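Local coordinates for protein prolyl oligopeptidase (Galerina marginata, PDB 5N4B) that cleaves on the C-terminal side of prolyl residues and macrocyclises peptide precursors of the amanitin toxins, acting as a dual-function serine peptidase, at residues Gln70-Lys75 against Leu516-Ala521; Tyr326-Leu331 against Ala360-Val365; Asp352-Glu357 against Ala375-Asn380; Pro510-Phe515 against Asp714-Ile719. The protein carries 1 engineered substitution. All coordinates share one frame; numbering follows the deposited sequence. Where two conformers were deposited one is given.

Contact 1: Gln70-Lys75 against Leu516-Ala521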
loop_
_atom_site.group_PDB
_atom_site.type_symbol
_atom_site.label_atom_id
_atom_site.label_comp_id
_atom_site.label_asym_id
_atom_site.label_seq_id
_atom_site.Cartn_x
_atom_site.Cartn_y
_atom_site.Cartn_z
ATOM N N GLN A 70 13.639 -25.108 1.250
ATOM C CA GLN A 70 13.796 -25.310 -0.194
ATOM C C GLN A 70 12.579 -25.980 -0.815
ATOM O O GLN A 70 12.249 -25.708 -1.992
ATOM C CB GLN A 70 15.045 -26.151 -0.488
ATOM C CG GLN A 70 16.272 -25.317 -0.649
ATOM C CD GLN A 70 16.313 -24.669 -2.013
ATOM O OE1 GLN A 70 15.658 -23.653 -2.249
ATOM N NE2 GLN A 70 17.011 -25.294 -2.938
ATOM N N LYS A 71 11.927 -26.886 -0.081
ATOM C CA LYS A 71 10.697 -27.498 -0.564
ATOM C C LYS A 71 9.603 -26.445 -0.736
ATOM O O LYS A 71 8.869 -26.444 -1.731
ATOM C CB LYS A 71 10.238 -28.640 0.367
ATOM C CG LYS A 71 11.299 -29.735 0.574
ATOM C CD LYS A 71 10.774 -30.897 1.430
ATOM C CE LYS A 71 11.736 -32.106 1.428
ATOM N NZ LYS A 71 13.137 -31.753 1.832
ATOM N N LEU A 72 9.513 -25.518 0.211
ATOM C CA LEU A 72 8.522 -24.459 0.102
ATOM C C LEU A 72 8.868 -23.506 -1.033
ATOM O O LEU A 72 7.981 -23.041 -1.740
ATOM C CB LEU A 72 8.415 -23.686 1.414
ATOM C CG LEU A 72 7.792 -24.422 2.552
ATOM C CD1 LEU A 72 7.732 -23.435 3.748
ATOM C CD2 LEU A 72 6.415 -24.994 2.290
ATOM N N ALA A 73 10.144 -23.205 -1.252
ATOM C CA ALA A 73 10.498 -22.364 -2.392
ATOM C C ALA A 73 9.992 -22.962 -3.703
ATOM O O ALA A 73 9.452 -22.252 -4.568
ATOM C CB ALA A 73 11.992 -22.144 -2.465
ATOM N N GLU A 74 10.183 -24.265 -3.882
ATOM C CA GLU A 74 9.717 -24.949 -5.083
ATOM C C GLU A 74 8.209 -24.832 -5.223
ATOM O O GLU A 74 7.692 -24.549 -6.316
ATOM C CB GLU A 74 10.150 -26.405 -4.984
ATOM C CG GLU A 74 9.700 -27.309 -6.071
ATOM C CD GLU A 74 10.032 -28.809 -5.854
ATOM O OE1 GLU A 74 10.812 -29.201 -4.887
ATOM O OE2 GLU A 74 9.419 -29.598 -6.593
ATOM N N LYS A 75 7.471 -25.064 -4.134
ATOM C CA LYS A 75 6.008 -24.984 -4.180
ATOM C C LYS A 75 5.546 -23.545 -4.431
ATOM O O LYS A 75 4.596 -23.318 -5.182
ATOM C CB LYS A 75 5.410 -25.470 -2.857
ATOM C CG LYS A 75 5.638 -26.948 -2.524
ATOM C CD LYS A 75 5.165 -27.251 -1.079
ATOM C CE LYS A 75 5.467 -28.687 -0.634
ATOM N NZ LYS A 75 4.751 -29.675 -1.435
ATOM N N LEU A 516 -1.422 -22.889 3.248
ATOM C CA LEU A 516 -2.593 -23.433 3.925
ATOM C C LEU A 516 -2.829 -24.874 3.518
ATOM O O LEU A 516 -3.138 -25.733 4.358
ATOM C CB LEU A 516 -3.847 -22.597 3.619
ATOM C CG LEU A 516 -3.792 -21.096 3.971
ATOM C CD1 LEU A 516 -5.145 -20.489 3.835
ATOM C CD2 LEU A 516 -3.239 -20.830 5.333
ATOM N N GLN A 517 -2.747 -25.151 2.234
ATOM C CA GLN A 517 -2.933 -26.512 1.747
ATOM C C GLN A 517 -1.809 -27.433 2.192
ATOM O O GLN A 517 -2.071 -28.562 2.608
ATOM C CB GLN A 517 -3.070 -26.489 0.228
ATOM C CG GLN A 517 -3.387 -27.849 -0.370
ATOM C CD GLN A 517 -3.754 -27.824 -1.836
ATOM O OE1 GLN A 517 -3.935 -26.801 -2.440
ATOM N NE2 GLN A 517 -3.808 -29.007 -2.419
ATOM N N THR A 518 -0.581 -26.971 2.176
ATOM C CA THR A 518 0.557 -27.814 2.509
ATOM C C THR A 518 0.503 -28.269 3.951
ATOM O O THR A 518 0.841 -29.409 4.269
ATOM C CB THR A 518 1.842 -27.023 2.244
ATOM O OG1 THR A 518 1.968 -26.770 0.818
ATOM C CG2 THR A 518 3.079 -27.762 2.697
ATOM N N TYR A 519 0.106 -27.395 4.839
ATOM C CA TYR A 519 0.175 -27.647 6.260
ATOM C C TYR A 519 -1.184 -27.783 6.925
ATOM O O TYR A 519 -1.220 -28.093 8.141
ATOM C CB TYR A 519 0.978 -26.532 6.932
ATOM C CG TYR A 519 2.427 -26.512 6.577
ATOM C CD1 TYR A 519 3.291 -27.514 7.037
ATOM C CD2 TYR A 519 2.966 -25.464 5.863
ATOM C CE1 TYR A 519 4.639 -27.483 6.744
ATOM C CE2 TYR A 519 4.308 -25.420 5.598
ATOM C CZ TYR A 519 5.129 -26.430 6.047
ATOM O OH TYR A 519 6.485 -26.330 5.759
ATOM N N GLY A 520 -2.288 -27.585 6.221
ATOM C CA GLY A 520 -3.578 -27.650 6.903
ATOM C C GLY A 520 -3.728 -26.498 7.877
ATOM O O GLY A 520 -4.331 -26.662 8.956
ATOM N N ALA A 521 -3.187 -25.336 7.542
ATOM C CA ALA A 521 -3.193 -24.175 8.421
ATOM C C ALA A 521 -4.309 -23.248 7.978
ATOM O O ALA A 521 -4.907 -23.432 6.930
ATOM C CB ALA A 521 -1.848 -23.445 8.337
HETATM O O HOH W 1 1.913 -28.788 -0.797
#
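Leu-72 meets Tyr-519 where two helices of the alpha/beta-hydrolase domain lie against each other, one from near the N-terminus of the chain and one more than 400 residues later. Prolyl oligopeptidases commonly build this domain from both ends of the sequence, with the beta-propeller inserted between them, and helix 68-80 against helix 510-519 illustrates the point. The apolar part joins the Leu-72 methyls to the hydroxyl end of the Tyr-519 ring. Leu-72 and Tyr-519 reach out from opposite directions, and both Leu-72 methyls approach the phenol oxygen from one side, CD1 and CD2 each 3.7 Å from Tyr-519 OH. Leu-72 CD2 also reaches the ring, lying 3.9 Å from Tyr-519 CE2 in an oblique approach. The ring is steadied from within its own helix, because Thr-518 CG2 sits 3.8 Å above its plane, over the centre. Leu-725 and Leu-727 of the C-terminal tail add further packing against Tyr-519.

The polar part joins Lys-75 to Thr-518. With OG1 beside its own backbone N (chi1 -66°), Thr-518 hydrogen-bonds back to Thr-514 O, one turn earlier. The Lys-75 chain runs nearly straight and bends at its last torsion, its CD passing 3.7 Å from Thr-518 OG1. No direct bond forms between the two side chains. Instead, one water accepts from Lys-75 NZ at 3.0 Å and donates to Thr-518 OG1 at 2.6 Å.

Contact 2: Tyr326-Leu331 against Ala360-Val365; sequences YIKTNL and AKLAQV
Lys-328 lays its aliphatic chain across the backbone of Leu-362 and Ala-363, bringing CE to 3.8 Å from Ala-363 O. Near its root, CG packs on a methyl of Leu-362, CD2, at 4.3 Å; farther along, CD comes 4.0 Å from Leu-362 O. The chain leaves its strand extended (chi1 -179°) and then folds at its last two torsions, which turns the ammonium back along the facing strand. Here two consecutive blades of the seven-bladed beta-propeller pack face to face: strand 324-329 lies within one blade, and strand 361-368 opens the next. Their short segments run almost antiparallel, at 154°, but 8.4 Å apart at closest, so side chains and water fill the gap where a sheet would have backbone bonds. The facing strand carries a classic beta bulge there, Ala-363 and Gln-364 both lying opposite Ile-376. A single water completes the link, accepting from Lys-328 NZ at 2.8 Å and donating to Leu-362 O at 2.7 Å.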
loop_
_atom_site.group_PDB
_atom_site.type_symbol
_atom_site.label_atom_id
_atom_site.label_comp_id
_atom_site.label_asym_id
_atom_site.label_seq_id
_atom_site.Cartn_x
_atom_site.Cartn_y
_atom_site.Cartn_z
ATOM N N TYR A 326 -18.839 17.594 -8.059
ATOM C CA TYR A 326 -19.226 16.409 -7.297
ATOM C C TYR A 326 -17.994 15.886 -6.571
ATOM O O TYR A 326 -16.933 15.695 -7.198
ATOM C CB TYR A 326 -19.745 15.330 -8.258
ATOM C CG TYR A 326 -21.059 15.621 -8.920
ATOM C CD1 TYR A 326 -21.172 16.607 -9.896
ATOM C CD2 TYR A 326 -22.197 14.912 -8.597
ATOM C CE1 TYR A 326 -22.414 16.883 -10.509
ATOM C CE2 TYR A 326 -23.414 15.172 -9.175
ATOM C CZ TYR A 326 -23.519 16.136 -10.138
ATOM O OH TYR A 326 -24.702 16.410 -10.787
ATOM N N ILE A 327 -18.117 15.657 -5.264
ATOM C CA ILE A 327 -16.977 15.419 -4.397
ATOM C C ILE A 327 -17.301 14.280 -3.461
ATOM O O ILE A 327 -18.350 14.295 -2.790
ATOM C CB ILE A 327 -16.624 16.674 -3.590
ATOM C CG1 ILE A 327 -16.477 17.887 -4.528
ATOM C CG2 ILE A 327 -15.357 16.458 -2.796
ATOM C CD1 ILE A 327 -16.073 19.222 -3.836
ATOM N N LYS A 328 -16.361 13.339 -3.324
ATOM C CA LYS A 328 -16.459 12.321 -2.289
ATOM C C LYS A 328 -15.843 12.893 -1.026
ATOM O O LYS A 328 -14.731 13.420 -1.067
ATOM C CB LYS A 328 -15.704 11.064 -2.695
ATOM C CG LYS A 328 -15.800 9.938 -1.642
ATOM C CD LYS A 328 -15.241 8.580 -2.090
ATOM C CE LYS A 328 -13.758 8.552 -2.364
ATOM N NZ LYS A 328 -12.953 8.761 -1.150
ATOM N N THR A 329 -16.553 12.833 0.080
ATOM C CA THR A 329 -16.113 13.496 1.306
ATOM C C THR A 329 -16.565 12.727 2.525
ATOM O O THR A 329 -17.569 12.014 2.490
ATOM C CB THR A 329 -16.598 14.967 1.377
ATOM O OG1 THR A 329 -16.053 15.635 2.520
ATOM C CG2 THR A 329 -18.080 15.029 1.549
ATOM N N ASN A 330 -15.831 12.914 3.623
ATOM C CA ASN A 330 -16.293 12.474 4.945
ATOM C C ASN A 330 -16.706 13.635 5.861
ATOM O O ASN A 330 -16.849 13.442 7.066
ATOM C CB ASN A 330 -15.296 11.519 5.616
ATOM C CG ASN A 330 -14.020 12.186 5.960
ATOM O OD1 ASN A 330 -13.879 13.391 5.809
ATOM N ND2 ASN A 330 -13.064 11.414 6.482
ATOM N N LEU A 331 -16.925 14.835 5.282
ATOM C CA LEU A 331 -17.422 15.979 6.061
ATOM C C LEU A 331 -18.717 15.625 6.764
ATOM O O LEU A 331 -19.731 15.342 6.107
ATOM C CB LEU A 331 -17.633 17.164 5.114
ATOM C CG LEU A 331 -18.336 18.370 5.716
ATOM C CD1 LEU A 331 -17.489 18.913 6.778
ATOM C CD2 LEU A 331 -18.573 19.420 4.658
ATOM N N ALA A 360 -22.089 1.481 5.928
ATOM C CA ALA A 360 -21.247 1.003 4.846
ATOM C C ALA A 360 -20.421 2.179 4.357
ATOM O O ALA A 360 -20.966 3.247 4.098
ATOM C CB ALA A 360 -22.046 0.446 3.681
ATOM N N LYS A 361 -19.129 1.967 4.183
ATOM C CA LYS A 361 -18.219 3.006 3.751
ATOM C C LYS A 361 -18.299 3.157 2.245
ATOM O O LYS A 361 -18.154 2.205 1.485
ATOM C CB LYS A 361 -16.802 2.623 4.161
ATOM C CG LYS A 361 -15.761 3.650 3.775
ATOM C CD LYS A 361 -14.371 3.185 4.163
ATOM C CE LYS A 361 -13.370 4.202 3.937
ATOM N NZ LYS A 361 -12.014 3.613 4.184
ATOM N N LEU A 362 -18.441 4.385 1.799
ATOM C CA LEU A 362 -18.342 4.688 0.374
ATOM C C LEU A 362 -16.853 4.779 0.050
ATOM O O LEU A 362 -16.168 5.720 0.477
ATOM C CB LEU A 362 -19.070 5.983 0.062
ATOM C CG LEU A 362 -18.997 6.445 -1.397
ATOM C CD1 LEU A 362 -19.694 5.435 -2.313
ATOM C CD2 LEU A 362 -19.549 7.820 -1.558
ATOM N N ALA A 363 -16.346 3.807 -0.683
ATOM C CA ALA A 363 -14.901 3.654 -0.907
ATOM C C ALA A 363 -14.414 4.308 -2.184
ATOM O O ALA A 363 -13.271 4.779 -2.224
ATOM C CB ALA A 363 -14.556 2.163 -0.955
ATOM N N GLN A 364 -15.226 4.316 -3.233
ATOM C CA GLN A 364 -14.820 4.859 -4.527
ATOM C C GLN A 364 -16.063 5.266 -5.309
ATOM O O GLN A 364 -17.077 4.545 -5.271
ATOM C CB GLN A 364 -14.052 3.787 -5.306
ATOM C CG GLN A 364 -13.389 4.322 -6.576
ATOM C CD GLN A 364 -12.704 3.285 -7.460
ATOM O OE1 GLN A 364 -12.756 2.085 -7.242
ATOM N NE2 GLN A 364 -12.144 3.764 -8.542
ATOM N N VAL A 365 -15.982 6.365 -6.061
ATOM C CA VAL A 365 -17.048 6.780 -6.977
ATOM C C VAL A 365 -16.380 7.320 -8.218
ATOM O O VAL A 365 -15.560 8.248 -8.115
ATOM C CB VAL A 365 -18.000 7.852 -6.403
ATOM C CG1 VAL A 365 -19.087 8.182 -7.412
ATOM C CG2 VAL A 365 -18.680 7.411 -5.138
HETATM O O HOH W 2 -13.681 6.745 0.712
#

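Contact 3: Asp352-Glu357 against Ala375-Asn380; sequences DFIPEE and AIYKRN
A chi1 of -80° sets the Tyr-377 ring beside its own backbone N and points the phenol toward the loop of residues 352-357, while a chi1 of -72° brings Glu-357 CG to the ring. This loop is a blade-to-blade connection of the beta-propeller, leading from strand 349-352, last of its sheet, to strand 361-368, first of the following one. A classic beta bulge at Phe-353 and Ile-354, opposite Val-338, marks where the chain turns the corner. Glu-357 uses its methylene rather than its charge: CG lies 3.7 Å from Tyr-377 CE1, obliquely to the ring, and a bend at chi2 turns the carboxylate aside, its plane 88° from the ring plane. Its OE1 remains 5.3 Å from Arg-379 NH1, too far for a salt bridge, and Arg-379 is paired through NE with Glu-384. Ile-354 presses its branch methyl CG2 on Tyr-377 OH at 3.3 Å, a close fit. The same hydroxyl is hydrogen-bonded to a water, 2.7 Å from Tyr-377 OH, which donates to Pro-355 O at 2.8 Å.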
loop_
_atom_site.group_PDB
_atom_site.type_symbol
_atom_site.label_atom_id
_atom_site.label_comp_id
_atom_site.label_asym_id
_atom_site.label_seq_id
_atom_site.Cartn_x
_atom_site.Cartn_y
_atom_site.Cartn_z
ATOM N N ASP A 352 -25.993 17.186 -0.315
ATOM C CA ASP A 352 -25.743 15.753 -0.447
ATOM C C ASP A 352 -26.332 15.268 -1.749
ATOM O O ASP A 352 -27.521 15.485 -2.022
ATOM C CB ASP A 352 -26.365 14.942 0.688
ATOM C CG ASP A 352 -25.697 15.165 2.039
ATOM O OD1 ASP A 352 -24.629 15.829 2.137
ATOM O OD2 ASP A 352 -26.247 14.645 3.017
ATOM N N PHE A 353 -25.536 14.580 -2.564
ATOM C CA PHE A 353 -26.000 13.937 -3.785
ATOM C C PHE A 353 -26.296 12.465 -3.562
ATOM O O PHE A 353 -27.368 11.974 -3.948
ATOM C CB PHE A 353 -24.973 14.131 -4.903
ATOM C CG PHE A 353 -25.285 13.398 -6.188
ATOM C CD1 PHE A 353 -26.392 13.758 -6.944
ATOM C CD2 PHE A 353 -24.473 12.398 -6.674
ATOM C CE1 PHE A 353 -26.688 13.120 -8.150
ATOM C CE2 PHE A 353 -24.759 11.749 -7.850
ATOM C CZ PHE A 353 -25.849 12.089 -8.595
ATOM N N ILE A 354 -25.336 11.750 -2.954
ATOM C CA ILE A 354 -25.532 10.368 -2.504
ATOM C C ILE A 354 -25.305 10.438 -1.005
ATOM O O ILE A 354 -24.171 10.696 -0.592
ATOM C CB ILE A 354 -24.608 9.369 -3.209
ATOM C CG1 ILE A 354 -24.972 9.294 -4.675
ATOM C CG2 ILE A 354 -24.745 7.993 -2.515
ATOM C CD1 ILE A 354 -23.949 8.518 -5.493
ATOM N N PRO A 355 -26.309 10.241 -0.171
ATOM C CA PRO A 355 -26.138 10.430 1.274
ATOM C C PRO A 355 -25.242 9.370 1.875
ATOM O O PRO A 355 -25.093 8.281 1.343
ATOM C CB PRO A 355 -27.576 10.319 1.816
ATOM C CG PRO A 355 -28.335 9.617 0.787
ATOM C CD PRO A 355 -27.700 9.949 -0.547
ATOM N N GLU A 356 -24.686 9.697 3.030
ATOM C CA GLU A 356 -23.923 8.739 3.830
ATOM C C GLU A 356 -24.772 7.542 4.197
ATOM O O GLU A 356 -25.940 7.698 4.601
ATOM C CB GLU A 356 -23.438 9.424 5.105
ATOM C CG GLU A 356 -22.487 8.580 5.909
ATOM C CD GLU A 356 -22.251 9.079 7.324
ATOM O OE1 GLU A 356 -23.090 9.859 7.824
ATOM O OE2 GLU A 356 -21.264 8.653 7.942
ATOM N N GLU A 357 -24.166 6.368 4.144
ATOM C CA GLU A 357 -24.770 5.147 4.682
ATOM C C GLU A 357 -24.172 4.939 6.059
ATOM O O GLU A 357 -22.943 4.905 6.190
ATOM C CB GLU A 357 -24.437 3.979 3.777
ATOM C CG GLU A 357 -25.163 4.010 2.490
ATOM C CD GLU A 357 -26.669 3.813 2.642
ATOM O OE1 GLU A 357 -27.077 3.025 3.514
ATOM O OE2 GLU A 357 -27.436 4.465 1.908
ATOM N N ALA A 375 -20.311 3.266 -7.967
ATOM C CA ALA A 375 -19.930 3.407 -6.568
ATOM C C ALA A 375 -19.565 2.052 -6.013
ATOM O O ALA A 375 -20.237 1.059 -6.283
ATOM C CB ALA A 375 -21.108 3.941 -5.749
ATOM N N ILE A 376 -18.513 2.022 -5.200
ATOM C CA ILE A 376 -18.148 0.834 -4.427
ATOM C C ILE A 376 -18.370 1.176 -2.974
ATOM O O ILE A 376 -17.817 2.167 -2.465
ATOM C CB ILE A 376 -16.713 0.383 -4.687
ATOM C CG1 ILE A 376 -16.618 -0.123 -6.119
ATOM C CG2 ILE A 376 -16.313 -0.735 -3.683
ATOM C CD1 ILE A 376 -15.217 -0.370 -6.533
ATOM N N TYR A 377 -19.206 0.370 -2.323
ATOM C CA TYR A 377 -19.435 0.406 -0.889
ATOM C C TYR A 377 -18.736 -0.770 -0.252
ATOM O O TYR A 377 -18.770 -1.905 -0.772
ATOM C CB TYR A 377 -20.914 0.319 -0.571
ATOM C CG TYR A 377 -21.634 1.611 -0.735
ATOM C CD1 TYR A 377 -21.638 2.515 0.295
ATOM C CD2 TYR A 377 -22.299 1.927 -1.901
ATOM C CE1 TYR A 377 -22.286 3.754 0.182
ATOM C CE2 TYR A 377 -22.977 3.126 -2.012
ATOM C CZ TYR A 377 -22.935 4.027 -0.974
ATOM O OH TYR A 377 -23.589 5.223 -1.196
ATOM N N LYS A 378 -18.091 -0.513 0.854
ATOM C CA LYS A 378 -17.442 -1.550 1.641
ATOM C C LYS A 378 -18.336 -1.811 2.849
ATOM O O LYS A 378 -18.416 -0.970 3.737
ATOM C CB LYS A 378 -16.035 -1.133 2.042
ATOM C CG LYS A 378 -15.214 -2.257 2.649
ATOM C CD LYS A 378 -13.872 -1.811 3.138
ATOM C CE LYS A 378 -13.006 -1.218 2.008
ATOM N NZ LYS A 378 -12.749 -2.148 0.895
ATOM N N ARG A 379 -19.043 -2.940 2.858
ATOM C CA ARG A 379 -19.989 -3.276 3.908
ATOM C C ARG A 379 -19.453 -4.543 4.581
ATOM O O ARG A 379 -19.254 -5.577 3.914
ATOM C CB ARG A 379 -21.376 -3.527 3.302
ATOM C CG ARG A 379 -22.410 -3.784 4.392
ATOM C CD ARG A 379 -23.739 -4.346 3.816
ATOM N NE ARG A 379 -24.072 -3.545 2.687
ATOM C CZ ARG A 379 -24.603 -2.331 2.742
ATOM N NH1 ARG A 379 -24.928 -1.774 3.909
ATOM N NH2 ARG A 379 -24.801 -1.684 1.582
ATOM N N ASN A 380 -19.191 -4.467 5.881
ATOM C CA ASN A 380 -18.592 -5.603 6.578
ATOM C C ASN A 380 -17.296 -6.043 5.881
ATOM O O ASN A 380 -16.955 -7.217 5.822
ATOM C CB ASN A 380 -19.562 -6.776 6.754
ATOM C CG ASN A 380 -20.742 -6.454 7.592
ATOM O OD1 ASN A 380 -21.896 -6.720 7.206
ATOM N ND2 ASN A 380 -20.487 -5.869 8.691
HETATM O O HOH W 3 -22.702 7.042 0.615
#

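Contact 4: Pro510-Phe515 against Asp714-Ile719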
loop_
_atom_site.group_PDB
_atom_site.type_symbol
_atom_site.label_atom_id
_atom_site.label_comp_id
_atom_site.label_asym_id
_atom_site.label_seq_id
_atom_site.Cartn_x
_atom_site.Cartn_y
_atom_site.Cartn_z
ATOM N N PRO A 510 -1.328 -16.593 -3.896
ATOM C CA PRO A 510 -1.124 -18.024 -4.133
ATOM C C PRO A 510 -0.141 -18.619 -3.161
ATOM O O PRO A 510 -0.273 -19.799 -2.853
ATOM C CB PRO A 510 -0.620 -18.089 -5.590
ATOM C CG PRO A 510 -0.011 -16.706 -5.801
ATOM C CD PRO A 510 -0.921 -15.760 -5.036
ATOM N N ILE A 511 0.816 -17.847 -2.656
ATOM C CA ILE A 511 1.741 -18.401 -1.675
ATOM C C ILE A 511 1.010 -18.737 -0.382
ATOM O O ILE A 511 1.234 -19.801 0.213
ATOM C CB ILE A 511 2.918 -17.440 -1.472
ATOM C CG1 ILE A 511 3.821 -17.492 -2.743
ATOM C CG2 ILE A 511 3.661 -17.729 -0.162
ATOM C CD1 ILE A 511 5.105 -16.702 -2.666
ATOM N N ILE A 512 0.183 -17.815 0.128
ATOM C CA ILE A 512 -0.554 -18.115 1.347
ATOM C C ILE A 512 -1.422 -19.342 1.138
ATOM O O ILE A 512 -1.425 -20.248 1.982
ATOM C CB ILE A 512 -1.347 -16.900 1.846
ATOM C CG1 ILE A 512 -0.342 -15.838 2.304
ATOM C CG2 ILE A 512 -2.263 -17.313 2.986
ATOM C CD1 ILE A 512 -0.916 -14.463 2.649
ATOM N N LEU A 513 -2.181 -19.414 0.042
ATOM C CA LEU A 513 -3.027 -20.593 -0.155
ATOM C C LEU A 513 -2.202 -21.870 -0.219
ATOM O O LEU A 513 -2.609 -22.907 0.289
ATOM C CB LEU A 513 -3.901 -20.449 -1.412
ATOM C CG LEU A 513 -4.891 -19.278 -1.362
ATOM C CD1 LEU A 513 -5.731 -19.295 -2.617
ATOM C CD2 LEU A 513 -5.779 -19.269 -0.117
ATOM N N THR A 514 -1.044 -21.816 -0.851
ATOM C CA THR A 514 -0.176 -22.988 -0.903
ATOM C C THR A 514 0.249 -23.401 0.502
ATOM O O THR A 514 0.232 -24.588 0.831
ATOM C CB THR A 514 1.025 -22.657 -1.776
ATOM O OG1 THR A 514 0.585 -22.430 -3.112
ATOM C CG2 THR A 514 2.004 -23.801 -1.812
ATOM N N PHE A 515 0.619 -22.448 1.345
ATOM C CA PHE A 515 0.949 -22.779 2.720
ATOM C C PHE A 515 -0.228 -23.433 3.431
ATOM O O PHE A 515 -0.072 -24.442 4.129
ATOM C CB PHE A 515 1.371 -21.522 3.459
ATOM C CG PHE A 515 1.876 -21.736 4.862
ATOM C CD1 PHE A 515 0.989 -21.758 5.916
ATOM C CD2 PHE A 515 3.220 -21.936 5.102
ATOM C CE1 PHE A 515 1.431 -21.939 7.196
ATOM C CE2 PHE A 515 3.668 -22.109 6.385
ATOM C CZ PHE A 515 2.785 -22.125 7.429
ATOM N N ASP A 714 11.671 -18.472 3.189
ATOM C CA ASP A 714 12.334 -18.309 4.491
ATOM C C ASP A 714 11.322 -17.942 5.574
ATOM O O ASP A 714 11.346 -18.507 6.669
ATOM C CB ASP A 714 13.359 -17.184 4.415
ATOM C CG ASP A 714 14.675 -17.560 3.761
ATOM O OD1 ASP A 714 14.901 -18.733 3.493
ATOM O OD2 ASP A 714 15.502 -16.625 3.519
ATOM N N LYS A 715 10.445 -16.991 5.282
ATOM C CA LYS A 715 9.483 -16.498 6.270
ATOM C C LYS A 715 8.505 -17.589 6.680
ATOM O O LYS A 715 8.327 -17.885 7.871
ATOM C CB LYS A 715 8.696 -15.308 5.700
ATOM C CG LYS A 715 7.473 -14.959 6.448
ATOM C CD LYS A 715 6.929 -13.618 5.983
ATOM C CE LYS A 715 6.135 -13.722 4.767
ATOM N NZ LYS A 715 5.119 -12.568 4.751
ATOM N N TRP A 716 7.852 -18.204 5.686
ATOM C CA TRP A 716 6.825 -19.189 5.995
ATOM C C TRP A 716 7.456 -20.483 6.496
ATOM O O TRP A 716 6.875 -21.174 7.341
ATOM C CB TRP A 716 5.904 -19.424 4.788
ATOM C CG TRP A 716 5.172 -18.195 4.351
ATOM C CD1 TRP A 716 5.202 -17.618 3.104
ATOM C CD2 TRP A 716 4.323 -17.366 5.154
ATOM N NE1 TRP A 716 4.416 -16.495 3.091
ATOM C CE2 TRP A 716 3.884 -16.300 4.337
ATOM C CE3 TRP A 716 3.901 -17.422 6.481
ATOM C CZ2 TRP A 716 3.025 -15.301 4.801
ATOM C CZ3 TRP A 716 3.056 -16.429 6.946
ATOM C CH2 TRP A 716 2.620 -15.388 6.112
ATOM N N GLY A 717 8.651 -20.808 6.021
ATOM C CA GLY A 717 9.360 -21.969 6.565
ATOM C C GLY A 717 9.786 -21.765 8.006
ATOM O O GLY A 717 9.696 -22.687 8.835
ATOM N N PHE A 718 10.218 -20.559 8.324
ATOM C CA PHE A 718 10.562 -20.229 9.708
ATOM C C PHE A 718 9.350 -20.410 10.598
ATOM O O PHE A 718 9.427 -21.007 11.671
ATOM C CB PHE A 718 11.116 -18.816 9.795
ATOM C CG PHE A 718 11.421 -18.362 11.212
ATOM C CD1 PHE A 718 12.681 -18.600 11.722
ATOM C CD2 PHE A 718 10.493 -17.714 11.965
ATOM C CE1 PHE A 718 13.025 -18.224 13.025
ATOM C CE2 PHE A 718 10.815 -17.319 13.270
ATOM C CZ PHE A 718 12.070 -17.565 13.780
ATOM N N ILE A 719 8.219 -19.868 10.165
ATOM C CA ILE A 719 7.002 -19.997 10.938
ATOM C C ILE A 719 6.639 -21.467 11.090
ATOM O O ILE A 719 6.297 -21.926 12.182
ATOM C CB ILE A 719 5.872 -19.181 10.301
ATOM C CG1 ILE A 719 6.075 -17.680 10.547
ATOM C CG2 ILE A 719 4.519 -19.638 10.852
ATOM C CD1 ILE A 719 5.197 -16.798 9.734
#
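Helices 510-515 and 714-719 run nearly parallel, 24° apart, with axes no closer than 11.7 Å, a spacing wide enough to take large side chains between them. Trp-716, deposited in two conformers, fills much of it. Its indole reaches toward Ile-511, whose CG2 lies 3.6 Å from Trp-716 NE1, while Ile-512 CG1 comes 4.2 Å from Trp-716 CZ2 at the benzo end. Phe-515, its CG anti to the backbone N (chi1 -174°), extends toward the root of the tryptophan, so that CD2 packs on Trp-716 CB at 3.7 Å. The Phe-515 ring and the five-membered ring of the indole meet obliquely, their planes 49° apart. Trp-716 O lies at the edge of the phenyl ring, near its plane, 3.5 Å from Phe-515 CE2. The two helices lie on the same side of the central sheet of the alpha/beta-hydrolase fold, where both aromatic residues rest on Ile-493 of strand 492-495. From within its own helix, Lys-715 CE lies over the rim of one indole face, while its ammonium forms a salt bridge with Glu-602. Thr-514 OG1 bonds Pro-510 O at 2.8 Å, and Thr-514 N grips that oxygen from the opposite face of its carbonyl plane.

How the contacts relate
The four contacts form two pairs, one in each domain. Contacts 1 and 4, their centres 6 Å apart, share helix 510-519 and touch directly, with Leu-72 CD1 lying 3.6 Å from Gly-717 CA. Contacts 2 and 3, centred 7 Å apart in the propeller, are joined by neighbouring strands of one blade; a probable backbone hydrogen bond links Lys-361 O to Lys-378 N at 2.8 Å. Between the pairs there is no touch: the nearest atoms of contacts 3 and 4 are about 17 Å apart. All four lie away from the charge-relay residues Asp-662, His-699 and the engineered Ala-578, although Lys-715 in contact 4 packs on the bound peptide.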